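Local structure of transcriptional regulator, LacI family (Arthrobacter sp., 4RKQ) at residues 192-203 with 220-229. The protein probably acts as a sugar-responsive transcriptional regulator of the LacI family, sensing small ligands through its periplasmic-binding-protein-like domain. Residues are numbered along the deposited sequence; the frame is centred on the assembly and turned at random.
Sequences TDGILAFNDLMA and DCAVIGMDGI. With EDO (1,2-ethanediol), chain F.
With CG beside its own backbone N and anti to the carbonyl carbon (chi1 -70°), D200 carries its carboxylate to the amides of G228 and I229. Strands 194-197 and 222-225, joined by helix 200-212, form a beta-alpha-beta crossover of the periplasmic-binding-protein fold. In their ladder A197 N gives I224 O a bond of 2.9 Å. L196 and I224, branched and apolar, lie side by side on one face, CD2 of L196 3.7 Å from CB of I224; on the other, CB of A203 reaches CG1 of V223. G225 suits its place because a CB there would collide with OD1 of D200. N199, its CG between backbone N and carbonyl carbon (chi1 61°), is the N-cap, OD1 accepting from M202 N, while D200 N bonds M226 O at 2.8 Å. OD2 of D200 takes I229 N at 3.1 Å, a weak bond from G228 N and a water; OD1 bonds T241. Replacing D200 by an alanine removes both carboxylate oxygens and would probably leave the amides of G228 and I229 without their shared acceptor and T241 without its partner. Nearby, ethanediol, probably from the crystallisation liquor, receives N199 ND2 at its O1 (3.0 Å), which donates to OD2 of D227.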
loop_
_atom_site.group_PDB
_atom_site.type_symbol
_atom_site.label_atom_id
_atom_site.label_comp_id
_atom_site.label_asym_id
_atom_site.label_seq_id
_atom_site.Cartn_x
_atom_site.Cartn_y
_atom_site.Cartn_z
ATOM N N THR A 192 19.424 22.414 -10.799
ATOM C CA THR A 192 18.375 21.483 -11.258
ATOM C C THR A 192 17.022 22.078 -11.040
ATOM O O THR A 192 16.656 22.437 -9.920
ATOM C CB THR A 192 18.513 20.139 -10.499
ATOM O OG1 THR A 192 19.821 19.641 -10.704
ATOM C CG2 THR A 192 17.515 19.075 -10.997
ATOM N N ASP A 193 16.230 22.213 -12.096
ATOM C CA ASP A 193 14.918 22.768 -11.897
ATOM C C ASP A 193 13.779 21.883 -12.408
ATOM O O ASP A 193 12.625 22.279 -12.386
ATOM C CB ASP A 193 14.836 24.167 -12.508
ATOM C CG ASP A 193 15.093 24.171 -13.988
ATOM O OD1 ASP A 193 15.575 23.130 -14.465
ATOM O OD2 ASP A 193 14.808 25.204 -14.673
ATOM N N GLY A 194 14.070 20.672 -12.851
ATOM C CA GLY A 194 12.960 19.748 -13.149
ATOM C C GLY A 194 13.419 18.328 -13.038
ATOM O O GLY A 194 14.462 18.005 -13.562
ATOM N N ILE A 195 12.647 17.486 -12.340
ATOM C CA ILE A 195 13.028 16.109 -12.091
ATOM C C ILE A 195 11.887 15.162 -12.446
ATOM O O ILE A 195 10.777 15.312 -11.923
ATOM C CB ILE A 195 13.442 15.888 -10.633
ATOM C CG1 ILE A 195 14.691 16.726 -10.304
ATOM C CG2 ILE A 195 13.718 14.405 -10.376
ATOM C CD1 ILE A 195 15.153 16.627 -8.877
ATOM N N LEU A 196 12.184 14.201 -13.332
ATOM C CA LEU A 196 11.257 13.124 -13.714
ATOM C C LEU A 196 11.702 11.870 -12.965
ATOM O O LEU A 196 12.876 11.518 -13.013
ATOM C CB LEU A 196 11.296 12.832 -15.220
ATOM C CG LEU A 196 10.870 13.966 -16.157
ATOM C CD1 LEU A 196 11.125 13.555 -17.599
ATOM C CD2 LEU A 196 9.417 14.348 -15.977
ATOM N N ALA A 197 10.785 11.218 -12.251
ATOM C CA ALA A 197 11.152 10.042 -11.504
ATOM C C ALA A 197 10.529 8.817 -12.129
ATOM O O ALA A 197 9.433 8.862 -12.656
ATOM C CB ALA A 197 10.717 10.180 -10.061
ATOM N N PHE A 198 11.267 7.726 -12.036
ATOM C CA PHE A 198 10.851 6.415 -12.504
ATOM C C PHE A 198 9.422 6.077 -12.075
ATOM O O PHE A 198 8.645 5.565 -12.858
ATOM C CB PHE A 198 11.858 5.369 -11.962
ATOM C CG PHE A 198 11.491 3.977 -12.288
ATOM C CD1 PHE A 198 11.825 3.429 -13.515
ATOM C CD2 PHE A 198 10.769 3.205 -11.378
ATOM C CE1 PHE A 198 11.448 2.125 -13.835
ATOM C CE2 PHE A 198 10.392 1.896 -11.700
ATOM C CZ PHE A 198 10.732 1.355 -12.923
ATOM N N ASN A 199 9.097 6.328 -10.810
ATOM C CA ASN A 199 7.759 6.192 -10.365
ATOM C C ASN A 199 7.460 7.103 -9.192
ATOM O O ASN A 199 8.371 7.783 -8.659
ATOM C CB ASN A 199 7.442 4.708 -9.999
ATOM C CG ASN A 199 8.314 4.163 -8.884
ATOM O OD1 ASN A 199 8.977 4.896 -8.161
ATOM N ND2 ASN A 199 8.300 2.842 -8.738
ATOM N N ASP A 200 6.196 7.076 -8.775
ATOM C CA ASP A 200 5.708 7.888 -7.626
ATOM C C ASP A 200 6.394 7.632 -6.292
ATOM O O ASP A 200 6.642 8.568 -5.549
ATOM C CB ASP A 200 4.205 7.733 -7.421
ATOM C CG ASP A 200 3.357 8.384 -8.529
ATOM O OD1 ASP A 200 3.925 9.073 -9.381
ATOM O OD2 ASP A 200 2.102 8.191 -8.509
ATOM N N LEU A 201 6.677 6.376 -5.960
ATOM C CA LEU A 201 7.370 6.077 -4.727
ATOM C C LEU A 201 8.748 6.767 -4.706
ATOM O O LEU A 201 9.125 7.411 -3.709
ATOM C CB LEU A 201 7.558 4.572 -4.600
ATOM C CG LEU A 201 8.307 4.138 -3.360
ATOM C CD1 LEU A 201 7.562 4.586 -2.135
ATOM C CD2 LEU A 201 8.561 2.626 -3.363
ATOM N N MET A 202 9.488 6.649 -5.812
ATOM C CA MET A 202 10.785 7.344 -5.910
ATOM C C MET A 202 10.558 8.867 -5.884
ATOM O O MET A 202 11.296 9.590 -5.251
ATOM C CB MET A 202 11.582 6.862 -7.141
ATOM C CG MET A 202 12.053 5.384 -7.055
ATOM S SD MET A 202 13.090 4.851 -8.430
ATOM C CE MET A 202 14.664 5.423 -7.838
ATOM N N ALA A 203 9.501 9.351 -6.542
ATOM C CA ALA A 203 9.205 10.774 -6.509
ATOM C C ALA A 203 8.944 11.314 -5.113
ATOM O O ALA A 203 9.343 12.428 -4.807
ATOM C CB ALA A 203 8.052 11.140 -7.443
ATOM N N ASP A 220 10.958 26.500 -7.377
ATOM C CA ASP A 220 12.341 26.291 -7.732
ATOM C C ASP A 220 12.600 25.031 -8.574
ATOM O O ASP A 220 13.467 25.040 -9.468
ATOM C CB ASP A 220 13.199 26.235 -6.489
ATOM C CG ASP A 220 13.165 27.538 -5.714
ATOM O OD1 ASP A 220 13.353 28.594 -6.316
ATOM O OD2 ASP A 220 12.905 27.524 -4.513
ATOM N N CYS A 221 11.890 23.946 -8.273
ATOM C CA CYS A 221 12.069 22.670 -9.021
ATOM C C CYS A 221 10.724 21.926 -9.170
ATOM O O CYS A 221 9.946 21.819 -8.221
ATOM C CB CYS A 221 13.152 21.815 -8.349
ATOM S SG CYS A 221 13.704 20.348 -9.308
ATOM N N ALA A 222 10.406 21.524 -10.395
ATOM C CA ALA A 222 9.227 20.758 -10.678
ATOM C C ALA A 222 9.525 19.261 -10.460
ATOM O O ALA A 222 10.661 18.816 -10.586
ATOM C CB ALA A 222 8.777 21.019 -12.104
ATOM N N VAL A 223 8.501 18.489 -10.120
ATOM C CA VAL A 223 8.667 17.044 -9.965
ATOM C C VAL A 223 7.479 16.356 -10.635
ATOM O O VAL A 223 6.296 16.770 -10.454
ATOM C CB VAL A 223 8.801 16.609 -8.491
ATOM C CG1 VAL A 223 8.948 15.085 -8.355
ATOM C CG2 VAL A 223 9.974 17.279 -7.808
ATOM N N ILE A 224 7.797 15.361 -11.465
ATOM C CA ILE A 224 6.795 14.526 -12.067
ATOM C C ILE A 224 7.088 13.038 -11.826
ATOM O O ILE A 224 8.186 12.557 -12.058
ATOM C CB ILE A 224 6.665 14.760 -13.587
ATOM C CG1 ILE A 224 6.402 16.242 -13.901
ATOM C CG2 ILE A 224 5.506 13.930 -14.135
ATOM C CD1 ILE A 224 6.321 16.548 -15.381
ATOM N N GLY A 225 6.079 12.309 -11.365
ATOM C CA GLY A 225 6.238 10.873 -11.176
ATOM C C GLY A 225 5.544 10.045 -12.239
ATOM O O GLY A 225 5.249 10.521 -13.327
ATOM N N MET A 226 5.299 8.785 -11.902
ATOM C CA MET A 226 4.549 7.863 -12.727
ATOM C C MET A 226 3.886 6.817 -11.813
ATOM O O MET A 226 4.522 6.256 -10.914
ATOM C CB MET A 226 5.455 7.179 -13.799
ATOM C CG MET A 226 4.834 5.938 -14.472
ATOM S SD MET A 226 5.747 5.325 -15.929
ATOM C CE MET A 226 5.391 6.615 -17.122
ATOM N N ASP A 227 2.599 6.615 -12.048
ATOM C CA ASP A 227 1.814 5.487 -11.531
ATOM C C ASP A 227 0.414 5.968 -11.135
ATOM O O ASP A 227 -0.573 5.300 -11.388
ATOM C CB ASP A 227 2.461 4.758 -10.329
ATOM C CG ASP A 227 3.556 3.762 -10.707
ATOM O OD1 ASP A 227 3.721 3.406 -11.904
ATOM O OD2 ASP A 227 4.271 3.296 -9.767
ATOM N N GLY A 228 0.324 7.123 -10.505
ATOM C CA GLY A 228 -0.968 7.590 -10.004
ATOM C C GLY A 228 -1.366 6.887 -8.710
ATOM O O GLY A 228 -2.539 6.644 -8.488
ATOM N N ILE A 229 -0.401 6.519 -7.864
ATOM C CA ILE A 229 -0.761 5.920 -6.561
ATOM C C ILE A 229 -1.526 6.964 -5.690
ATOM O O ILE A 229 -1.247 8.148 -5.752
ATOM C CB ILE A 229 0.461 5.331 -5.818
ATOM C CG1 ILE A 229 1.536 6.357 -5.532
ATOM C CG2 ILE A 229 1.094 4.190 -6.628
ATOM C CD1 ILE A 229 2.650 5.840 -4.689
HETATM C C1 EDO F . 6.075 0.215 -10.529
HETATM O O1 EDO F . 5.837 1.310 -9.624
HETATM C C2 EDO F . 5.094 0.229 -11.680
HETATM O O2 EDO F . 5.392 1.417 -12.424
HETATM O O HOH W 1 16.024 25.202 -9.023
HETATM O O HOH W 2 0.143 9.787 -7.555
HETATM O O HOH W 3 5.094 3.923 -7.128
#